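Local coordinates for SusD homolog (PDB 4F53), which probably binds mucin O-glycans at the bacterial cell surface, as a member of the SusD/RagB family of outer-membrane lipoproteins, at residues Tyr194-Ser199 / Val333-Ser338; Asn294-Glu299 / Asn315-Gly320. All blocks are in the same frame, centred on the assembly; numbering follows the deposited sequence.

In the fold
The two contacts lie on opposite sides of the chain's centre, their own centres 40 Å apart and their nearest atoms about 21 Å from each other, so neither touches the other. Interaction 1 is buried, about 13 Å from the centre of the chain, and joins helix 190-207 to strand 332-335, just ahead of helix 337-349. Interaction 2 is a surface contact about 31 Å out, between two parts of the long loop region that runs from helix 288-291 to strand 332-335. That region leads in sequence directly into the strand used by interaction 1. No glycan is bound in the structure, and neither contact is known to be part of a sugar site.

Interaction 1: Tyr194-Ser199 / Val333-Ser338; sequences YKFANS and VVFRAS
Phe196 and Phe335 both carry CG anti to the backbone N (chi1 178° and -160°), and these torsions bring their rings together between helix 190-207 and strand 332-335. The CB of Phe335 already points at the helix, whereas Phe196 gains its contact through the far end of its ring. The pair is T-shaped, with the edge of Phe335 turned to the face of Phe196, centroids 5.5 Å apart and planes at 73°. CD2 of Phe335 sits over that face near the rim, 3.9 Å from CE2 of Phe196, and the same CE2 lies 3.7 Å from CB of Phe335. Val334 adds its CG1 at the edge of the Phe196 ring, close to the ring plane.

One helical turn on, Ser199 meets the far end of the Phe335 ring: its backbone O approaches CZ at the ring edge (3.5 Å), and its CB is 3.8 Å from the same CZ. The Ser199 hydroxyl OG donates to Lys195 O at 2.6 Å and is also hydrogen-bonded to Met234 N. Ser199 N reaches Lys195 O from the opposite face of the carbonyl plane, so two donors grip one acceptor. Arg203 makes a cation-pi contact with Phe335, and Trp193 meets Phe196 edge-to-face.

No hydrogen bond crosses this buried, largely apolar contact. Val334 and Phe335 both face Ala241 on the antiparallel partner strand 241-243, forming a classic beta bulge, and from this bulged strand Phe335 packs against a helix of the largely helical, TPR-related SusD fold.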
loop_
_atom_site.group_PDB
_atom_site.type_symbol
_atom_site.label_atom_id
_atom_site.label_comp_id
_atom_site.label_asym_id
_atom_site.label_seq_id
_atom_site.Cartn_x
_atom_site.Cartn_y
_atom_site.Cartn_z
ATOM N N TYR A 194 -3.641 7.425 -19.293
ATOM C CA TYR A 194 -2.918 8.702 -19.341
ATOM C C TYR A 194 -3.019 9.372 -17.980
ATOM O O TYR A 194 -2.002 9.816 -17.452
ATOM C CB TYR A 194 -3.493 9.615 -20.451
ATOM C CG TYR A 194 -2.799 10.958 -20.561
ATOM C CD1 TYR A 194 -1.574 11.080 -21.215
ATOM C CD2 TYR A 194 -3.361 12.107 -20.004
ATOM C CE1 TYR A 194 -0.929 12.314 -21.321
ATOM C CE2 TYR A 194 -2.714 13.345 -20.090
ATOM C CZ TYR A 194 -1.503 13.444 -20.760
ATOM O OH TYR A 194 -0.853 14.652 -20.868
ATOM N N LYS A 195 -4.247 9.419 -17.402
ATOM C CA LYS A 195 -4.500 9.997 -16.072
ATOM C C LYS A 195 -3.819 9.189 -14.993
ATOM O O LYS A 195 -3.275 9.772 -14.063
ATOM C CB LYS A 195 -6.013 10.083 -15.771
ATOM C CG LYS A 195 -6.751 11.053 -16.689
ATOM C CD LYS A 195 -8.140 11.280 -16.164
ATOM C CE LYS A 195 -9.057 11.800 -17.235
ATOM N NZ LYS A 195 -10.409 12.075 -16.684
ATOM N N PHE A 196 -3.832 7.844 -15.115
ATOM C CA PHE A 196 -3.194 6.921 -14.163
ATOM C C PHE A 196 -1.678 7.183 -14.139
ATOM O O PHE A 196 -1.116 7.312 -13.052
ATOM C CB PHE A 196 -3.501 5.447 -14.560
ATOM C CG PHE A 196 -2.867 4.366 -13.708
ATOM C CD1 PHE A 196 -1.538 3.998 -13.896
ATOM C CD2 PHE A 196 -3.599 3.718 -12.723
ATOM C CE1 PHE A 196 -0.946 3.011 -13.089
ATOM C CE2 PHE A 196 -3.023 2.713 -11.936
ATOM C CZ PHE A 196 -1.706 2.356 -12.130
ATOM N N ALA A 197 -1.028 7.254 -15.344
ATOM C CA ALA A 197 0.410 7.473 -15.498
ATOM C C ALA A 197 0.843 8.821 -14.890
ATOM O O ALA A 197 1.833 8.844 -14.153
ATOM C CB ALA A 197 0.810 7.383 -16.956
ATOM N N ASN A 198 0.088 9.913 -15.120
ATOM C CA ASN A 198 0.421 11.204 -14.498
ATOM C C ASN A 198 0.202 11.163 -12.975
ATOM O O ASN A 198 0.949 11.787 -12.229
ATOM C CB ASN A 198 -0.388 12.339 -15.107
ATOM C CG ASN A 198 0.160 12.790 -16.418
ATOM O OD1 ASN A 198 1.341 13.147 -16.530
ATOM N ND2 ASN A 198 -0.684 12.771 -17.437
ATOM N N SER A 199 -0.808 10.400 -12.513
ATOM C CA SER A 199 -1.115 10.224 -11.085
ATOM C C SER A 199 0.021 9.455 -10.407
ATOM O O SER A 199 0.375 9.777 -9.276
ATOM C CB SER A 199 -2.441 9.495 -10.928
ATOM O OG SER A 199 -3.459 10.304 -11.503
ATOM N N VAL A 333 -8.596 -3.056 -5.570
ATOM C CA VAL A 333 -8.313 -1.629 -5.528
ATOM C C VAL A 333 -6.856 -1.427 -5.917
ATOM O O VAL A 333 -5.962 -1.863 -5.184
ATOM C CB VAL A 333 -8.667 -1.020 -4.136
ATOM C CG1 VAL A 333 -8.240 0.449 -4.058
ATOM C CG2 VAL A 333 -10.163 -1.189 -3.809
ATOM N N VAL A 334 -6.609 -0.750 -7.065
ATOM C CA VAL A 334 -5.237 -0.556 -7.555
ATOM C C VAL A 334 -4.725 0.875 -7.242
ATOM O O VAL A 334 -3.633 1.020 -6.705
ATOM C CB VAL A 334 -5.100 -0.914 -9.067
ATOM C CG1 VAL A 334 -3.661 -0.747 -9.540
ATOM C CG2 VAL A 334 -5.600 -2.335 -9.357
ATOM N N PHE A 335 -5.503 1.912 -7.574
ATOM C CA PHE A 335 -5.100 3.295 -7.382
ATOM C C PHE A 335 -6.346 4.177 -7.368
ATOM O O PHE A 335 -6.982 4.426 -8.406
ATOM C CB PHE A 335 -4.104 3.707 -8.497
ATOM C CG PHE A 335 -3.206 4.912 -8.272
ATOM C CD1 PHE A 335 -3.542 5.895 -7.352
ATOM C CD2 PHE A 335 -2.068 5.108 -9.060
ATOM C CE1 PHE A 335 -2.758 7.035 -7.204
ATOM C CE2 PHE A 335 -1.274 6.239 -8.897
ATOM C CZ PHE A 335 -1.618 7.195 -7.961
ATOM N N ARG A 336 -6.702 4.634 -6.178
ATOM C CA ARG A 336 -7.885 5.464 -5.953
ATOM C C ARG A 336 -7.655 6.907 -6.362
ATOM O O ARG A 336 -6.570 7.448 -6.129
ATOM C CB ARG A 336 -8.265 5.443 -4.470
ATOM C CG ARG A 336 -8.607 4.078 -3.901
ATOM C CD ARG A 336 -9.368 4.340 -2.633
ATOM N NE ARG A 336 -9.776 3.141 -1.901
ATOM C CZ ARG A 336 -10.911 2.484 -2.106
ATOM N NH1 ARG A 336 -11.723 2.838 -3.086
ATOM N NH2 ARG A 336 -11.218 1.435 -1.362
ATOM N N ALA A 337 -8.699 7.549 -6.906
ATOM C CA ALA A 337 -8.682 8.983 -7.265
ATOM C C ALA A 337 -8.575 9.835 -6.002
ATOM O O ALA A 337 -7.938 10.864 -6.050
ATOM C CB ALA A 337 -9.942 9.364 -8.055
ATOM N N SER A 338 -9.153 9.392 -4.867
ATOM C CA SER A 338 -9.057 10.132 -3.601
ATOM C C SER A 338 -7.575 10.302 -3.158
ATOM O O SER A 338 -7.231 11.359 -2.635
ATOM C CB SER A 338 -9.891 9.470 -2.506
ATOM O OG SER A 338 -9.352 8.205 -2.176
#

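Interaction 2: Asn294-Glu299 / Asn315-Gly320; sequences NAYTGE and NSWSQG
Apolar contact alone joins Ala295 and Tyr296 to Trp317, whose six-membered ring meets both residues through its outer carbons. The methyl of Ala295 comes obliquely to the indole, with CB 3.7 Å from CH2. Beside it, CZ3 rests against the backbone of Tyr296, 3.8 Å from CA, and approaches the tyrosine ring at its edge. In Trp317 the CG is anti to the carbonyl carbon (chi1 -60°), which sends the indole out from its turn toward the other segment.

No hydrogen bond crosses between the segments. Tyr296 OH donates to Glu299 O at 2.8 Å, and the chain between passes Gly298 N over the centre of the phenol ring. In 315-320, a type I turn from Asn315 to Ser318 is closed at Asn315 O, which accepts from both Ser318 N and Ser318 OG (2.6 Å for the latter). From outside, Gln402 OE1 accepts from Trp317 N, and Gln399 touches both Tyr296 and Trp317.

An alanine in place of Trp317 is likely to open a gap beside Ala295 and Tyr296 and to remove the side-chain link between the two segments. The chemistry implies that the direct contact rests on van der Waals packing, while internal bonds and those to neighbours such as Gln402 hold each loop's shape.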
loop_
_atom_site.group_PDB
_atom_site.type_symbol
_atom_site.label_atom_id
_atom_site.label_comp_id
_atom_site.label_asym_id
_atom_site.label_seq_id
_atom_site.Cartn_x
_atom_site.Cartn_y
_atom_site.Cartn_z
ATOM N N ASN A 294 -22.502 -17.366 22.822
ATOM C CA ASN A 294 -23.282 -16.455 23.665
ATOM C C ASN A 294 -22.747 -16.339 25.098
ATOM O O ASN A 294 -23.447 -15.799 25.958
ATOM C CB ASN A 294 -24.770 -16.792 23.664
ATOM C CG ASN A 294 -25.470 -16.140 22.508
ATOM O OD1 ASN A 294 -25.641 -16.739 21.438
ATOM N ND2 ASN A 294 -25.802 -14.864 22.671
ATOM N N ALA A 295 -21.483 -16.741 25.339
ATOM C CA ALA A 295 -20.858 -16.579 26.658
ATOM C C ALA A 295 -20.358 -15.126 26.842
ATOM O O ALA A 295 -20.167 -14.687 27.977
ATOM C CB ALA A 295 -19.720 -17.571 26.836
ATOM N N TYR A 296 -20.175 -14.376 25.724
ATOM C CA TYR A 296 -19.727 -12.977 25.706
ATOM C C TYR A 296 -20.761 -12.061 26.394
ATOM O O TYR A 296 -21.945 -12.083 26.034
ATOM C CB TYR A 296 -19.480 -12.535 24.259
ATOM C CG TYR A 296 -19.065 -11.090 24.098
ATOM C CD1 TYR A 296 -17.816 -10.647 24.531
ATOM C CD2 TYR A 296 -19.896 -10.175 23.454
ATOM C CE1 TYR A 296 -17.432 -9.316 24.388
ATOM C CE2 TYR A 296 -19.491 -8.859 23.238
ATOM C CZ TYR A 296 -18.268 -8.426 23.730
ATOM O OH TYR A 296 -17.889 -7.117 23.558
ATOM N N THR A 297 -20.305 -11.256 27.375
ATOM C CA THR A 297 -21.175 -10.393 28.195
ATOM C C THR A 297 -21.198 -8.935 27.738
ATOM O O THR A 297 -22.033 -8.158 28.216
ATOM C CB THR A 297 -20.784 -10.461 29.686
ATOM O OG1 THR A 297 -19.525 -9.815 29.879
ATOM C CG2 THR A 297 -20.744 -11.882 30.218
ATOM N N GLY A 298 -20.284 -8.568 26.852
ATOM C CA GLY A 298 -20.206 -7.204 26.347
ATOM C C GLY A 298 -21.216 -6.906 25.253
ATOM O O GLY A 298 -22.193 -7.638 25.065
ATOM N N GLU A 299 -20.956 -5.835 24.513
ATOM C CA GLU A 299 -21.770 -5.368 23.391
ATOM C C GLU A 299 -21.011 -5.557 22.077
ATOM O O GLU A 299 -19.780 -5.668 22.086
ATOM C CB GLU A 299 -22.124 -3.876 23.578
ATOM C CG GLU A 299 -22.873 -3.560 24.874
ATOM C CD GLU A 299 -22.212 -2.624 25.880
ATOM O OE1 GLU A 299 -21.269 -1.884 25.507
ATOM O OE2 GLU A 299 -22.657 -2.625 27.052
ATOM N N ASN A 315 -6.469 -14.414 22.378
ATOM C CA ASN A 315 -7.664 -14.782 23.136
ATOM C C ASN A 315 -8.498 -15.654 22.180
ATOM O O ASN A 315 -8.519 -15.348 20.980
ATOM C CB ASN A 315 -8.410 -13.526 23.581
ATOM C CG ASN A 315 -7.874 -12.901 24.842
ATOM O OD1 ASN A 315 -7.447 -13.581 25.782
ATOM N ND2 ASN A 315 -7.953 -11.588 24.911
ATOM N N SER A 316 -9.098 -16.758 22.654
ATOM C CA SER A 316 -9.843 -17.694 21.779
ATOM C C SER A 316 -11.037 -17.067 21.021
ATOM O O SER A 316 -11.502 -17.679 20.059
ATOM C CB SER A 316 -10.331 -18.916 22.554
ATOM O OG SER A 316 -11.303 -18.554 23.519
ATOM N N TRP A 317 -11.526 -15.884 21.439
ATOM C CA TRP A 317 -12.664 -15.239 20.771
ATOM C C TRP A 317 -12.248 -14.126 19.811
ATOM O O TRP A 317 -13.119 -13.427 19.293
ATOM C CB TRP A 317 -13.679 -14.690 21.797
ATOM C CG TRP A 317 -14.280 -15.728 22.707
ATOM C CD1 TRP A 317 -14.212 -17.084 22.574
ATOM C CD2 TRP A 317 -15.046 -15.479 23.890
ATOM N NE1 TRP A 317 -14.831 -17.693 23.629
ATOM C CE2 TRP A 317 -15.373 -16.733 24.446
ATOM C CE3 TRP A 317 -15.506 -14.314 24.526
ATOM C CZ2 TRP A 317 -16.136 -16.859 25.619
ATOM C CZ3 TRP A 317 -16.241 -14.436 25.699
ATOM C CH2 TRP A 317 -16.547 -15.695 26.236
ATOM N N SER A 318 -10.932 -14.012 19.514
ATOM C CA SER A 318 -10.327 -12.993 18.634
ATOM C C SER A 318 -10.961 -12.858 17.248
ATOM O O SER A 318 -10.958 -11.751 16.698
ATOM C CB SER A 318 -8.835 -13.253 18.451
ATOM O OG SER A 318 -8.182 -13.067 19.690
ATOM N N GLN A 319 -11.499 -13.947 16.673
ATOM C CA GLN A 319 -12.090 -13.857 15.323
ATOM C C GLN A 319 -13.495 -13.210 15.369
ATOM O O GLN A 319 -14.035 -12.879 14.326
ATOM C CB GLN A 319 -12.076 -15.204 14.604
ATOM C CG GLN A 319 -10.646 -15.738 14.407
ATOM C CD GLN A 319 -10.574 -17.113 13.785
ATOM O OE1 GLN A 319 -11.565 -17.837 13.676
ATOM N NE2 GLN A 319 -9.398 -17.491 13.324
ATOM N N GLY A 320 -13.990 -12.910 16.573
ATOM C CA GLY A 320 -15.213 -12.151 16.782
ATOM C C GLY A 320 -15.010 -10.667 16.482
ATOM O O GLY A 320 -15.981 -9.921 16.392
#